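Local coordinates for protein UDP-glucose 4-epimerase (Brucella ovis, PDB 4WOK) that probably interconverts UDP-glucose and UDP-galactose, using the NAD bound in its Rossmann-type domain, and in this crystal also carries a zinc ion, at residues 195-199 and 200-204; 246-249 and 250-253. The protein carries 2 engineered substitutions. All coordinates share one frame; numbering follows the deposited sequence.

Interaction 1. Residues 195-199 and 200-204. With ZN (zinc ion), chain C.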
ATOM      1  N   ASP A 195      13.600   6.627   1.545  1.00 27.90           N
ATOM      2  CA  ASP A 195      15.032   6.580   1.815  1.00 29.59           C
ATOM      3  C   ASP A 195      15.242   5.912   3.170  1.00 31.02           C
ATOM      4  O   ASP A 195      14.983   6.524   4.203  1.00 31.77           O
ATOM      5  CB  ASP A 195      15.624   7.988   1.781  1.00 31.91           C
ATOM      6  CG  ASP A 195      17.127   8.005   2.000  1.00 43.37           C
ATOM      7  OD1 ASP A 195      17.710   6.955   2.336  1.00 45.68           O
ATOM      8  OD2 ASP A 195      17.724   9.088   1.845  1.00 48.59           O
ATOM      9  N   PRO A 196      15.716   4.654   3.173  1.00 33.64           N
ATOM     10  CA  PRO A 196      16.157   3.882   2.011  1.00 31.06           C
ATOM     11  C   PRO A 196      14.993   3.384   1.162  1.00 22.76           C
ATOM     12  O   PRO A 196      13.895   3.138   1.683  1.00 27.08           O
ATOM     13  CB  PRO A 196      16.903   2.708   2.649  1.00 35.37           C
ATOM     14  CG  PRO A 196      16.140   2.458   3.900  1.00 30.62           C
ATOM     15  CD  PRO A 196      15.731   3.835   4.402  1.00 31.79           C
ATOM     16  N   GLU A 197      15.225   3.272  -0.138  1.00 26.73           N
ATOM     17  CA  GLU A 197      14.230   2.715  -1.034  1.00 28.12           C
ATOM     18  C   GLU A 197      14.412   1.204  -1.071  1.00 31.22           C
ATOM     19  O   GLU A 197      15.446   0.730  -1.502  1.00 27.40           O
ATOM     20  CB  GLU A 197      14.370   3.324  -2.423  1.00 25.75           C
ATOM     21  CG  GLU A 197      13.477   2.693  -3.446  1.00 26.64           C
ATOM     22  CD  GLU A 197      12.025   2.755  -3.028  1.00 29.58           C
ATOM     23  OE1 GLU A 197      11.444   3.857  -3.086  1.00 29.65           O
ATOM     24  OE2 GLU A 197      11.491   1.703  -2.613  1.00 26.95           O
ATOM     25  N   THR A 198      13.421   0.451  -0.608  1.00 26.28           N
ATOM     26  CA  THR A 198      13.567  -0.999  -0.452  1.00 26.93           C
ATOM     27  C   THR A 198      12.697  -1.803  -1.417  1.00 29.58           C
ATOM     28  O   THR A 198      12.763  -3.028  -1.435  1.00 27.99           O
ATOM     29  CB  THR A 198      13.214  -1.448   0.986  1.00 31.74           C
ATOM     30  OG1 THR A 198      11.823  -1.195   1.237  1.00 28.11           O
ATOM     31  CG2 THR A 198      14.051  -0.698   2.007  1.00 36.65           C
ATOM     32  N   HIS A 199      11.875  -1.121  -2.208  1.00 28.56           N
ATOM     33  CA  HIS A 199      10.921  -1.822  -3.061  1.00 27.75           C
ATOM     34  C   HIS A 199      11.578  -2.191  -4.385  1.00 33.39           C
ATOM     35  O   HIS A 199      12.459  -1.484  -4.867  1.00 29.68           O
ATOM     36  CB  HIS A 199       9.669  -0.973  -3.262  1.00 25.33           C
ATOM     37  CG  HIS A 199       8.908  -0.745  -1.990  1.00 28.43           C
ATOM     38  ND1 HIS A 199       8.794   0.495  -1.398  1.00 28.53           N
ATOM     39  CD2 HIS A 199       8.250  -1.612  -1.183  1.00 33.90           C
ATOM     40  CE1 HIS A 199       8.090   0.383  -0.280  1.00 30.40           C
ATOM     41  NE2 HIS A 199       7.747  -0.883  -0.131  1.00 31.74           N
ATOM     42  N   LEU A 200      11.140  -3.309  -4.951  1.00 34.01           N
ATOM     43  CA  LEU A 200      11.852  -3.968  -6.044  1.00 31.56           C
ATOM     44  C   LEU A 200      11.920  -3.132  -7.325  1.00 33.87           C
ATOM     45  O   LEU A 200      13.001  -2.920  -7.873  1.00 34.27           O
ATOM     46  CB  LEU A 200      11.195  -5.323  -6.323  1.00 30.66           C
ATOM     47  CG  LEU A 200      11.877  -6.317  -7.267  1.00 37.73           C
ATOM     48  CD1 LEU A 200      11.509  -6.029  -8.711  1.00 41.97           C
ATOM     49  CD2 LEU A 200      13.396  -6.319  -7.055  1.00 36.17           C
ATOM     50  N   ILE A 201      10.776  -2.664  -7.815  1.00 29.37           N
ATOM     51  CA  ILE A 201      10.783  -1.940  -9.079  1.00 29.92           C
ATOM     52  C   ILE A 201      11.566  -0.615  -8.989  1.00 30.37           C
ATOM     53  O   ILE A 201      12.366  -0.306  -9.882  1.00 31.54           O
ATOM     54  CB  ILE A 201       9.358  -1.698  -9.580  1.00 29.99           C
ATOM     55  CG1 ILE A 201       8.696  -3.044  -9.893  1.00 35.06           C
ATOM     56  CG2 ILE A 201       9.391  -0.810 -10.796  1.00 33.86           C
ATOM     57  CD1 ILE A 201       7.270  -2.953 -10.404  1.00 37.88           C
ATOM     58  N   PRO A 202      11.379   0.152  -7.896  1.00 28.63           N
ATOM     59  CA  PRO A 202      12.277   1.299  -7.730  1.00 27.74           C
ATOM     60  C   PRO A 202      13.757   0.952  -7.670  1.00 30.69           C
ATOM     61  O   PRO A 202      14.550   1.672  -8.274  1.00 31.29           O
ATOM     62  CB  PRO A 202      11.819   1.894  -6.400  1.00 26.51           C
ATOM     63  CG  PRO A 202      10.339   1.631  -6.412  1.00 26.41           C
ATOM     64  CD  PRO A 202      10.237   0.232  -6.964  1.00 29.23           C
ATOM     65  N   ARG A 203      14.124  -0.105  -6.953  1.00 28.21           N
ATOM     66  CA  ARG A 203      15.524  -0.496  -6.879  1.00 28.73           C
ATOM     67  C   ARG A 203      16.048  -0.892  -8.261  1.00 30.94           C
ATOM     68  O   ARG A 203      17.146  -0.493  -8.666  1.00 31.23           O
ATOM     69  CB  ARG A 203      15.708  -1.637  -5.877  1.00 30.61           C
ATOM     70  CG  ARG A 203      15.609  -1.185  -4.411  1.00 35.34           C
ATOM     71  CD  ARG A 203      15.809  -2.344  -3.439  1.00 40.54           C
ATOM     72  NE  ARG A 203      17.066  -3.059  -3.674  1.00 47.90           N
ATOM     73  CZ  ARG A 203      17.145  -4.348  -4.005  1.00 53.86           C
ATOM     74  NH1 ARG A 203      16.036  -5.071  -4.132  1.00 48.32           N
ATOM     75  NH2 ARG A 203      18.333  -4.918  -4.202  1.00 51.50           N
ATOM     76  N   ALA A 204      15.255  -1.654  -9.006  1.00 33.02           N
ATOM     77  CA  ALA A 204      15.697  -2.084 -10.334  1.00 34.57           C
ATOM     78  C   ALA A 204      15.921  -0.869 -11.240  1.00 38.91           C
ATOM     79  O   ALA A 204      16.878  -0.822 -12.016  1.00 36.24           O
ATOM     80  CB  ALA A 204      14.691  -3.045 -10.951  1.00 32.80           C
TER
HETATM   81 ZN    ZN C 401       9.510   2.378  -1.852  1.00 38.56          ZN
HETATM   82  O   HOH W   1      13.766  -4.932  -3.146  1.00 46.33           O

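Interaction 2. Residues 246-249 and 250-253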
ATOM      1  N   ALA A 246     -13.900   2.422  -1.501  1.00 30.60           N
ATOM      2  CA  ALA A 246     -14.200   1.907  -0.164  1.00 31.45           C
ATOM      3  C   ALA A 246     -14.913   2.974   0.677  1.00 38.81           C
ATOM      4  O   ALA A 246     -15.835   2.672   1.442  1.00 32.64           O
ATOM      5  CB  ALA A 246     -12.909   1.429   0.522  1.00 28.45           C
ATOM      6  N   VAL A 247     -14.499   4.229   0.518  1.00 29.18           N
ATOM      7  CA  VAL A 247     -15.192   5.341   1.163  1.00 30.83           C
ATOM      8  C   VAL A 247     -16.646   5.394   0.689  1.00 34.64           C
ATOM      9  O   VAL A 247     -17.571   5.533   1.488  1.00 32.41           O
ATOM     10  CB  VAL A 247     -14.506   6.699   0.870  1.00 29.66           C
ATOM     11  CG1 VAL A 247     -15.393   7.856   1.306  1.00 33.16           C
ATOM     12  CG2 VAL A 247     -13.112   6.787   1.551  1.00 27.49           C
ATOM     13  N   GLU A 248     -16.844   5.278  -0.617  1.00 35.12           N
ATOM     14  CA  GLU A 248     -18.199   5.340  -1.175  1.00 35.54           C
ATOM     15  C   GLU A 248     -19.062   4.207  -0.639  1.00 36.07           C
ATOM     16  O   GLU A 248     -20.247   4.397  -0.340  1.00 39.81           O
ATOM     17  CB  GLU A 248     -18.166   5.286  -2.709  1.00 35.69           C
ATOM     18  CG  GLU A 248     -17.437   6.443  -3.358  1.00 41.19           C
ATOM     19  CD  GLU A 248     -18.124   7.769  -3.101  1.00 54.18           C
ATOM     20  OE1 GLU A 248     -17.422   8.806  -3.064  1.00 51.08           O
ATOM     21  OE2 GLU A 248     -19.367   7.773  -2.946  1.00 59.15           O
ATOM     22  N   HIS A 249     -18.456   3.030  -0.540  1.00 33.06           N
ATOM     23  CA  HIS A 249     -19.138   1.840  -0.053  1.00 38.88           C
ATOM     24  C   HIS A 249     -19.712   2.053   1.344  1.00 35.02           C
ATOM     25  O   HIS A 249     -20.859   1.716   1.605  1.00 34.11           O
ATOM     26  CB  HIS A 249     -18.176   0.650  -0.051  1.00 37.06           C
ATOM     27  CG  HIS A 249     -18.743  -0.596   0.554  1.00 39.35           C
ATOM     28  ND1 HIS A 249     -19.533  -1.481  -0.153  1.00 41.93           N
ATOM     29  CD2 HIS A 249     -18.623  -1.115   1.800  1.00 38.56           C
ATOM     30  CE1 HIS A 249     -19.876  -2.486   0.631  1.00 42.11           C
ATOM     31  NE2 HIS A 249     -19.334  -2.289   1.822  1.00 39.62           N
ATOM     32  N   LEU A 250     -18.903   2.600   2.247  1.00 33.47           N
ATOM     33  CA  LEU A 250     -19.367   2.833   3.614  1.00 39.85           C
ATOM     34  C   LEU A 250     -20.341   3.997   3.660  1.00 42.65           C
ATOM     35  O   LEU A 250     -21.266   4.006   4.472  1.00 36.87           O
ATOM     36  CB  LEU A 250     -18.190   3.087   4.559  1.00 32.25           C
ATOM     37  CG  LEU A 250     -17.257   1.889   4.791  1.00 31.18           C
ATOM     38  CD1 LEU A 250     -16.100   2.261   5.718  1.00 27.86           C
ATOM     39  CD2 LEU A 250     -18.030   0.704   5.358  1.00 32.94           C
ATOM     40  N   LYS A 251     -20.142   4.983   2.791  1.00 45.06           N
ATOM     41  CA  LYS A 251     -21.073   6.104   2.721  1.00 50.74           C
ATOM     42  C   LYS A 251     -22.467   5.614   2.359  1.00 48.04           C
ATOM     43  O   LYS A 251     -23.455   6.065   2.930  1.00 50.74           O
ATOM     44  CB  LYS A 251     -20.611   7.144   1.703  1.00 59.21           C
ATOM     45  CG  LYS A 251     -19.758   8.257   2.281  1.00 62.79           C
ATOM     46  CD  LYS A 251     -19.432   9.305   1.220  1.00 64.67           C
ATOM     47  CE  LYS A 251     -20.688   9.997   0.713  1.00 62.41           C
ATOM     48  NZ  LYS A 251     -20.382  10.976  -0.369  1.00 62.25           N
ATOM     49  N   GLU A 252     -22.527   4.678   1.415  1.00 51.53           N
ATOM     50  CA  GLU A 252     -23.794   4.136   0.921  1.00 54.15           C
ATOM     51  C   GLU A 252     -24.303   3.002   1.806  1.00 53.61           C
ATOM     52  O   GLU A 252     -24.935   2.062   1.312  1.00 49.83           O
ATOM     53  CB  GLU A 252     -23.646   3.620  -0.510  1.00 58.13           C
ATOM     54  CG  GLU A 252     -23.162   4.635  -1.534  1.00 71.01           C
ATOM     55  CD  GLU A 252     -22.717   3.969  -2.836  1.00 84.31           C
ATOM     56  OE1 GLU A 252     -22.653   2.717  -2.880  1.00 82.34           O
ATOM     57  OE2 GLU A 252     -22.433   4.694  -3.816  1.00 90.87           O
ATOM     58  N   ALA A 253     -23.993   3.090   3.099  1.00 50.35           N
ATOM     59  CA  ALA A 253     -24.458   2.140   4.111  1.00 56.17           C
ATOM     60  C   ALA A 253     -23.997   0.697   3.881  1.00 57.47           C
ATOM     61  O   ALA A 253     -24.657  -0.244   4.319  1.00 58.91           O
ATOM     62  CB  ALA A 253     -25.980   2.186   4.203  1.00 55.83           C
TER
HETATM   63  O   HOH W   2     -21.265   9.424  -3.051  1.00 51.69           O

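Interaction 1. Residues 195-199 and 200-204
A zinc ion is held right at the start of helix 200-209, with Glu-197 leaning on Pro-202 of the first turn while His-199, the N-cap residue, supplies another ligand. The metal takes OE2 of Glu-197. ND1 of His-199 lies 2.1 Å from the zinc, and Glu-192 and His-194 complete the site. Coordination by Glu-197 is lopsided, since OE1 lies 2.7 Å from the zinc against 2.2 Å for OE2. That same OE2 accepts the backbone N-H of His-199 through its anti lone pair, N to OE2 2.9 Å, so the main chain fixes the carboxylate that grips the metal. CG of Glu-197 stands anti to its own backbone N (chi1 174°), and the chain then bends at chi2 to bring CG and CD over CB of Pro-202, the two side chains crossing at about a right angle. Glu-197 CG to Pro-202 CB is 3.5 Å. His-199 also touches the NAD, and OG1 of Thr-198 stands over the centre of one face of the His-199 imidazole.

Behind the metal the helix begins conventionally: Arg-203 N gives its hydrogen to His-199 O in the carbonyl plane, N to O 3.0 Å, while Pro-202, which has no N-H to offer, fits the first turn at no cost in backbone bonds. On the inner side Leu-200 and Ile-201 pack against Ile-272 of helix 269-280. CG of Arg-203 passes the carbonyl oxygen of Glu-197, and past a bend at chi3 its NH1 donates to a water, which in turn donates to Thr-198 O at 2.7 Å.

Interaction 2. Residues 246-249 and 250-253
From Ala-246 to Leu-250 and onward the backbone runs as the last regular turn of helix 236-251, with Leu-250 N bonded to Ala-246 O (3.2 Å), Lys-251 N to Val-247 O (2.9 Å) and Glu-252 N to Glu-248 O (2.9 Å). A Schellman motif then ends it: Ala-253, with a positive phi of 61°, is the C-prime residue, Gly-254 N turns back to His-249 O, and Ala-253 N makes a weak bond to Leu-250 O. The helix lies on the parallel sheet of the Rossmann fold, and its inner side is apolar. Ala-246 and Leu-250 rest on Ile-123 and Val-174, while Val-247 reaches Ile-81. CD2 of Leu-250 meets CD2 of the His-249 ring at 4.0 Å, the two side chains slanting across each other. With CG of His-249 anti to its backbone N (chi1 175°), the imidazole lies beside Leu-250 N, and its NE2 is hydrogen-bonded to Gly-255 O just past the helix end, a side-chain tie added to the backbone bonds of the turn.

The outer side is charged. OE2 of Glu-248 and NZ of Lys-251 stay 4.2 Å apart, too far for a salt bridge, yet one water spans them, donating to OE2 and accepting from NZ. Tyr-36 OH joins them as well, hydrogen-bonded to OE1 of Glu-248 and to NZ of Lys-251. Glu-252, extended beyond CG, runs back past the carbonyl of Glu-248, its CG 3.2 Å from Glu-248 O, and carries its own OE2 to 4.4 Å from OE2 of Glu-248. Glu-248 therefore lies between a lysine amine and a second carboxylate: Lys-251, with the water and Tyr-36, probably offsets its charge, while the Glu-248/Glu-252 pair is probably mildly repulsive.

Both contacts are local and sit at opposite kinds of helix end, in two different helices: interaction 1 at the start of helix 200-209, interaction 2 at the finish of helix 236-251. They share no element and do not touch, with centres about 34 Å apart on opposite sides of the chain's centre. Each is partly buried, with an apolar inner side, but the outer chemistry differs. At 195-204 the polar groups gather round a metal beside the cofactor, and protein ligands hold it directly. At 246-253, on the face of the Rossmann sheet, over its inner strands and away from the NAD, opposite charges meet through water and a tyrosine hydroxyl, and a backbone motif brings the helix to its close.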